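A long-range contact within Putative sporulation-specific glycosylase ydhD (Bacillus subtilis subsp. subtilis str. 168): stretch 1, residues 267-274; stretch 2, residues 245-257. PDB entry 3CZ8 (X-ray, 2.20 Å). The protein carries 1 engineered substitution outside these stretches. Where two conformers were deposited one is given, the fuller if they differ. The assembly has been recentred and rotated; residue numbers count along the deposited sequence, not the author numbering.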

ATOM      1  N   PHE A 267       4.606  20.058  -3.255  1.00 50.35           N
ATOM      2  CA  PHE A 267       5.969  19.831  -2.786  1.00 32.65           C
ATOM      3  C   PHE A 267       6.206  20.503  -1.444  1.00 41.38           C
ATOM      4  O   PHE A 267       5.463  21.406  -1.062  1.00 47.33           O
ATOM      5  CB  PHE A 267       7.012  20.279  -3.829  1.00 41.80           C
ATOM      6  CG  PHE A 267       7.124  21.771  -4.007  1.00 30.13           C
ATOM      7  CD1 PHE A 267       8.224  22.458  -3.502  1.00 45.32           C
ATOM      8  CD2 PHE A 267       6.147  22.489  -4.699  1.00 42.84           C
ATOM      9  CE1 PHE A 267       8.339  23.836  -3.667  1.00 41.41           C
ATOM     10  CE2 PHE A 267       6.255  23.865  -4.867  1.00 50.96           C
ATOM     11  CZ  PHE A 267       7.351  24.539  -4.353  1.00 42.18           C
ATOM     12  N   PHE A 268       7.222  20.036  -0.724  1.00 35.89           N
ATOM     13  CA  PHE A 268       7.695  20.723   0.472  1.00 38.68           C
ATOM     14  C   PHE A 268       9.166  20.440   0.734  1.00 37.39           C
ATOM     15  O   PHE A 268       9.725  19.480   0.203  1.00 35.64           O
ATOM     16  CB  PHE A 268       6.837  20.399   1.708  1.00 37.86           C
ATOM     17  CG  PHE A 268       6.875  18.957   2.138  1.00 38.11           C
ATOM     18  CD1 PHE A 268       7.784  18.522   3.097  1.00 29.78           C
ATOM     19  CD2 PHE A 268       5.967  18.040   1.617  1.00 42.00           C
ATOM     20  CE1 PHE A 268       7.803  17.194   3.513  1.00 31.70           C
ATOM     21  CE2 PHE A 268       5.984  16.715   2.019  1.00 28.77           C
ATOM     22  CZ  PHE A 268       6.904  16.293   2.978  1.00 34.42           C
ATOM     23  N   ARG A 269       9.784  21.291   1.548  1.00 41.95           N
ATOM     24  CA  ARG A 269      11.149  21.063   2.017  1.00 44.67           C
ATOM     25  C   ARG A 269      11.189  21.049   3.541  1.00 41.17           C
ATOM     26  O   ARG A 269      10.350  21.675   4.195  1.00 42.80           O
ATOM     27  CB  ARG A 269      12.101  22.129   1.467  1.00 46.55           C
ATOM     28  CG  ARG A 269      12.304  22.073  -0.039  1.00 53.52           C
ATOM     29  CD  ARG A 269      13.212  23.189  -0.533  1.00 53.66           C
ATOM     30  NE  ARG A 269      13.382  23.129  -1.982  1.00 64.18           N
ATOM     31  CZ  ARG A 269      12.648  23.809  -2.861  1.00 69.60           C
ATOM     32  NH1 ARG A 269      11.683  24.624  -2.448  1.00 48.54           N
ATOM     33  NH2 ARG A 269      12.881  23.675  -4.159  1.00 52.71           N
ATOM     34  N   TYR A 270      12.152  20.319   4.097  1.00 43.79           N
ATOM     35  CA  TYR A 270      12.386  20.292   5.541  1.00 47.32           C
ATOM     36  C   TYR A 270      13.849  19.984   5.850  1.00 51.53           C
ATOM     37  O   TYR A 270      14.582  19.506   4.983  1.00 47.85           O
ATOM     38  CB  TYR A 270      11.458  19.281   6.239  1.00 43.34           C
ATOM     39  CG  TYR A 270      11.721  17.815   5.924  1.00 34.79           C
ATOM     40  CD1 TYR A 270      12.652  17.077   6.660  1.00 29.48           C
ATOM     41  CD2 TYR A 270      11.020  17.162   4.908  1.00 38.94           C
ATOM     42  CE1 TYR A 270      12.898  15.731   6.374  1.00 38.91           C
ATOM     43  CE2 TYR A 270      11.245  15.811   4.622  1.00 29.56           C
ATOM     44  CZ  TYR A 270      12.183  15.105   5.364  1.00 19.00           C
ATOM     45  OH  TYR A 270      12.423  13.782   5.095  1.00 38.38           O
ATOM     46  N   SER A 271      14.261  20.252   7.087  1.00 53.65           N
ATOM     47  CA  SER A 271      15.584  19.862   7.572  1.00 51.43           C
ATOM     48  C   SER A 271      15.424  18.783   8.630  1.00 44.10           C
ATOM     49  O   SER A 271      14.637  18.939   9.564  1.00 54.83           O
ATOM     50  CB  SER A 271      16.332  21.064   8.154  1.00 45.32           C
ATOM     51  OG  SER A 271      16.510  22.076   7.179  1.00 76.46           O
ATOM     52  N   ASP A 272      16.163  17.688   8.482  1.00 39.10           N
ATOM     53  CA  ASP A 272      16.049  16.573   9.415  1.00 49.51           C
ATOM     54  C   ASP A 272      16.892  16.781  10.681  1.00 58.33           C
ATOM     55  O   ASP A 272      17.542  17.828  10.837  1.00 46.38           O
ATOM     56  CB  ASP A 272      16.333  15.220   8.730  1.00 40.74           C
ATOM     57  CG  ASP A 272      17.740  15.114   8.147  1.00 63.01           C
ATOM     58  OD1 ASP A 272      18.547  16.056   8.287  1.00 71.20           O
ATOM     59  OD2 ASP A 272      18.039  14.061   7.538  1.00 44.01           O
ATOM     60  N   GLN A 273      16.894  15.771  11.559  1.00 57.29           N
ATOM     61  CA  GLN A 273      17.589  15.816  12.848  0.50 62.40           C
ATOM     62  C   GLN A 273      19.112  15.732  12.721  1.00 62.83           C
ATOM     63  O   GLN A 273      19.815  15.496  13.712  1.00 67.29           O
ATOM     64  CB  GLN A 273      17.077  14.692  13.758  0.50 63.32           C
ATOM     65  CG  GLN A 273      15.810  15.033  14.532  0.50 71.17           C
ATOM     66  CD  GLN A 273      16.099  15.690  15.872  0.50 75.96           C
ATOM     67  OE1 GLN A 273      16.620  15.053  16.789  0.50 74.18           O
ATOM     68  NE2 GLN A 273      15.751  16.966  15.992  0.50 74.58           N
ATOM     69  N   GLN A 274      19.617  15.898  11.499  1.00 60.99           N
ATOM     70  CA  GLN A 274      21.048  15.877  11.212  1.00 48.68           C
ATOM     71  C   GLN A 274      21.444  17.075  10.340  1.00 45.32           C
ATOM     72  O   GLN A 274      22.542  17.107   9.786  1.00 56.14           O
ATOM     73  CB  GLN A 274      21.444  14.568  10.524  1.00 47.79           C
ATOM     74  CG  GLN A 274      21.206  13.310  11.351  1.00 67.82           C
ATOM     75  CD  GLN A 274      21.260  12.040  10.523  1.00 76.20           C
ATOM     76  OE1 GLN A 274      22.252  11.767   9.839  1.00 92.70           O
ATOM     77  NE2 GLN A 274      20.193  11.249  10.585  1.00 91.45           N
TER
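Stretch 2 (245-257) NAIERAMRYQAPI

No direct hydrogen bond joins the two stretches, although together they bury 549 Å²; packing holds the contact, and three waters supply its polar links. The rings of Tyr270 and Tyr253 form an offset stack, with centroids 4.0 Å apart, planes inclined by 13° and CE1 of Tyr270 3.4 Å from CE2 of Tyr253.

Stretch 2 enters as a helix, residues 245-252, whose N-to-C direction makes an angle of 43° with that of the strand 267-271, so the two run broadly the same way, with a closest approach of 9.4 Å between their axes. The helix ends in a Schellman motif: Gln254 takes up positive phi (54°), Ala255 N donates to Ala250 O at 2.9 Å and Gln254 N to Met251 O at 3.1 Å. The chain then continues in extended conformation through Ala255 and Pro256, bringing Ile257 beside Phe268, their CA atoms 5.2 Å apart.

Alternation along the strand directs Phe268 and Tyr270 toward stretch 2, while Phe267, Arg269 and Ser271 point away. Phe268, in the p rotamer, reaches the helix: its CZ lies 3.2 Å from Ala246 O, and Ala250 CB sits over one ring face, 3.9 Å from the ring centroid, in a CH-pi contact. Arg249 CB lies at the ring edge, 4.2 Å from Phe268 CZ. The small side chain of Ala255 touches both Phe268 and Tyr270, its CB 3.7 Å from Phe268 CD1 and 4.2 Å from Tyr270 CB.

Water 1 bridges the stacked tyrosines, 2.9 Å from both Tyr253 OH and Tyr270 OH. Water 2 connects Tyr253 OH (2.7 Å) to Gln273 N (3.1 Å), extending the contact beyond the strand. Water 3 donates to Pro256 O at 2.8 Å and accepts from Arg269 N at 3.1 Å, linking the two backbones where no direct bond forms.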

ATOM      1  N   ASN A 245       2.314   9.029   3.057  1.00 28.30           N
ATOM      2  CA  ASN A 245       3.629   9.131   3.717  1.00 29.46           C
ATOM      3  C   ASN A 245       4.259  10.512   3.621  1.00 32.17           C
ATOM      4  O   ASN A 245       4.864  10.979   4.581  1.00 37.58           O
ATOM      5  CB  ASN A 245       4.625   8.122   3.153  1.00 23.91           C
ATOM      6  CG  ASN A 245       4.287   6.696   3.496  1.00 34.91           C
ATOM      7  OD1 ASN A 245       4.765   5.777   2.835  1.00 31.31           O
ATOM      8  ND2 ASN A 245       3.476   6.493   4.533  1.00 30.68           N
ATOM      9  N   ALA A 246       4.129  11.143   2.454  1.00 28.23           N
ATOM     10  CA  ALA A 246       4.591  12.513   2.252  1.00 32.03           C
ATOM     11  C   ALA A 246       3.880  13.507   3.169  1.00 26.79           C
ATOM     12  O   ALA A 246       4.521  14.356   3.783  1.00 39.83           O
ATOM     13  CB  ALA A 246       4.424  12.912   0.799  1.00 29.73           C
ATOM     14  N   ILE A 247       2.556  13.390   3.253  1.00 34.84           N
ATOM     15  CA  ILE A 247       1.748  14.206   4.164  1.00 30.42           C
ATOM     16  C   ILE A 247       2.136  13.951   5.621  1.00 32.56           C
ATOM     17  O   ILE A 247       2.263  14.895   6.399  1.00 33.59           O
ATOM     18  CB  ILE A 247       0.235  13.987   3.904  1.00 36.52           C
ATOM     19  CG1 ILE A 247      -0.207  14.888   2.750  1.00 32.93           C
ATOM     20  CG2 ILE A 247      -0.615  14.267   5.148  1.00 38.85           C
ATOM     21  CD1 ILE A 247      -1.237  14.256   1.845  1.00 66.05           C
ATOM     22  N   GLU A 248       2.370  12.683   5.958  1.00 25.13           N
ATOM     23  CA  GLU A 248       2.825  12.280   7.290  1.00 28.14           C
ATOM     24  C   GLU A 248       4.189  12.863   7.662  1.00 33.59           C
ATOM     25  O   GLU A 248       4.414  13.211   8.823  1.00 46.29           O
ATOM     26  CB  GLU A 248       2.847  10.753   7.409  1.00 25.19           C
ATOM     27  CG  GLU A 248       1.445  10.128   7.530  1.00 25.10           C
ATOM     28  CD  GLU A 248       1.405   8.651   7.151  1.00 30.88           C
ATOM     29  OE1 GLU A 248       2.436   8.093   6.701  1.00 31.04           O
ATOM     30  OE2 GLU A 248       0.327   8.043   7.304  1.00 33.34           O
ATOM     31  N   ARG A 249       5.086  12.978   6.684  1.00 37.84           N
ATOM     32  CA  ARG A 249       6.400  13.597   6.901  1.00 30.61           C
ATOM     33  C   ARG A 249       6.318  15.112   7.027  1.00 34.51           C
ATOM     34  O   ARG A 249       7.083  15.711   7.776  1.00 39.09           O
ATOM     35  CB  ARG A 249       7.384  13.206   5.803  1.00 28.79           C
ATOM     36  CG  ARG A 249       7.820  11.761   5.897  1.00 30.62           C
ATOM     37  CD  ARG A 249       8.905  11.423   4.903  1.00 45.37           C
ATOM     38  NE  ARG A 249       9.220   9.997   4.952  1.00 35.60           N
ATOM     39  CZ  ARG A 249      10.365   9.456   4.550  1.00 37.47           C
ATOM     40  NH1 ARG A 249      11.334  10.216   4.058  1.00 31.15           N
ATOM     41  NH2 ARG A 249      10.540   8.145   4.644  1.00 33.37           N
ATOM     42  N   ALA A 250       5.387  15.726   6.301  1.00 27.55           N
ATOM     43  CA  ALA A 250       5.137  17.162   6.416  1.00 39.32           C
ATOM     44  C   ALA A 250       4.613  17.551   7.802  1.00 35.69           C
ATOM     45  O   ALA A 250       4.887  18.647   8.268  1.00 43.42           O
ATOM     46  CB  ALA A 250       4.178  17.635   5.325  1.00 33.35           C
ATOM     47  N   MET A 251       3.869  16.649   8.447  1.00 40.50           N
ATOM     48  CA  MET A 251       3.357  16.867   9.809  1.00 46.78           C
ATOM     49  C   MET A 251       4.460  16.783  10.854  1.00 39.55           C
ATOM     50  O   MET A 251       4.598  17.684  11.683  1.00 47.56           O
ATOM     51  CB  MET A 251       2.296  15.832  10.177  1.00 43.07           C
ATOM     52  CG  MET A 251       1.055  15.833   9.332  1.00 58.99           C
ATOM     53  SD  MET A 251      -0.284  14.931  10.119  1.00 57.93           S
ATOM     54  CE  MET A 251       0.522  13.519  10.894  1.00 31.64           C
ATOM     55  N   ARG A 252       5.220  15.685  10.810  1.00 39.41           N
ATOM     56  CA  ARG A 252       6.335  15.417  11.725  1.00 42.27           C
ATOM     57  C   ARG A 252       7.368  16.553  11.750  1.00 47.00           C
ATOM     58  O   ARG A 252       7.890  16.900  12.815  1.00 45.09           O
ATOM     59  CB  ARG A 252       7.002  14.076  11.369  1.00 43.58           C
ATOM     60  CG  ARG A 252       8.023  13.539  12.387  1.00 37.26           C
ATOM     61  CD  ARG A 252       9.450  13.817  11.941  1.00 55.16           C
ATOM     62  NE  ARG A 252      10.461  13.595  12.974  1.00 49.74           N
ATOM     63  CZ  ARG A 252      10.882  14.520  13.837  1.00 34.92           C
ATOM     64  NH1 ARG A 252      10.370  15.748  13.826  1.00 27.21           N
ATOM     65  NH2 ARG A 252      11.816  14.210  14.726  1.00 30.26           N
ATOM     66  N   TYR A 253       7.650  17.126  10.582  1.00 43.27           N
ATOM     67  CA  TYR A 253       8.647  18.185  10.469  1.00 35.59           C
ATOM     68  C   TYR A 253       8.030  19.580  10.444  1.00 41.14           C
ATOM     69  O   TYR A 253       8.754  20.579  10.387  1.00 41.76           O
ATOM     70  CB  TYR A 253       9.536  17.957   9.243  1.00 40.55           C
ATOM     71  CG  TYR A 253      10.421  16.732   9.358  1.00 37.71           C
ATOM     72  CD1 TYR A 253      11.571  16.745  10.155  1.00 26.75           C
ATOM     73  CD2 TYR A 253      10.110  15.559   8.668  1.00 33.22           C
ATOM     74  CE1 TYR A 253      12.385  15.614  10.262  1.00 31.94           C
ATOM     75  CE2 TYR A 253      10.915  14.424   8.770  1.00 28.29           C
ATOM     76  CZ  TYR A 253      12.054  14.463   9.567  1.00 25.96           C
ATOM     77  OH  TYR A 253      12.853  13.348   9.669  1.00 39.26           O
ATOM     78  N   GLN A 254       6.697  19.626  10.497  1.00 36.39           N
ATOM     79  CA  GLN A 254       5.900  20.867  10.461  1.00 49.91           C
ATOM     80  C   GLN A 254       6.224  21.757   9.259  1.00 51.61           C
ATOM     81  O   GLN A 254       6.272  22.988   9.362  1.00 46.99           O
ATOM     82  CB  GLN A 254       5.969  21.631  11.797  1.00 48.89           C
ATOM     83  CG  GLN A 254       5.214  20.945  12.941  1.00 38.00           C
ATOM     84  CD  GLN A 254       3.705  20.939  12.735  1.00 54.81           C
ATOM     85  OE1 GLN A 254       3.078  21.994  12.643  1.00 57.24           O
ATOM     86  NE2 GLN A 254       3.118  19.749  12.672  1.00 48.72           N
ATOM     87  N   ALA A 255       6.443  21.100   8.121  1.00 48.95           N
ATOM     88  CA  ALA A 255       6.750  21.763   6.865  1.00 44.64           C
ATOM     89  C   ALA A 255       5.458  22.127   6.140  1.00 43.34           C
ATOM     90  O   ALA A 255       4.575  21.282   5.985  1.00 49.57           O
ATOM     91  CB  ALA A 255       7.612  20.861   5.998  1.00 47.67           C
ATOM     92  N   PRO A 256       5.333  23.397   5.715  1.00 50.28           N
ATOM     93  CA  PRO A 256       4.169  23.820   4.930  1.00 52.29           C
ATOM     94  C   PRO A 256       4.152  23.197   3.529  1.00 50.08           C
ATOM     95  O   PRO A 256       5.186  23.153   2.850  1.00 43.25           O
ATOM     96  CB  PRO A 256       4.328  25.345   4.849  1.00 49.61           C
ATOM     97  CG  PRO A 256       5.783  25.598   5.065  1.00 49.59           C
ATOM     98  CD  PRO A 256       6.279  24.504   5.961  1.00 48.83           C
ATOM     99  N   ILE A 257       2.982  22.710   3.121  1.00 52.13           N
ATOM    100  CA  ILE A 257       2.817  22.070   1.818  1.00 47.52           C
ATOM    101  C   ILE A 257       2.477  23.114   0.763  1.00 53.65           C
ATOM    102  O   ILE A 257       1.364  23.661   0.740  1.00 50.63           O
ATOM    103  CB  ILE A 257       1.751  20.947   1.848  1.00 44.91           C
ATOM    104  CG1 ILE A 257       2.135  19.868   2.869  1.00 36.04           C
ATOM    105  CG2 ILE A 257       1.583  20.322   0.457  1.00 50.94           C
ATOM    106  CD1 ILE A 257       0.998  18.922   3.245  1.00 42.63           C
TER
HETATM  107  O   HOH W   1      13.488  12.034   7.164  1.00 50.13           O
HETATM  108  O   HOH W   2      15.000  13.348  11.248  1.00 53.70           O
HETATM  109  O   HOH W   3       7.908  23.690   2.253  1.00 38.87           O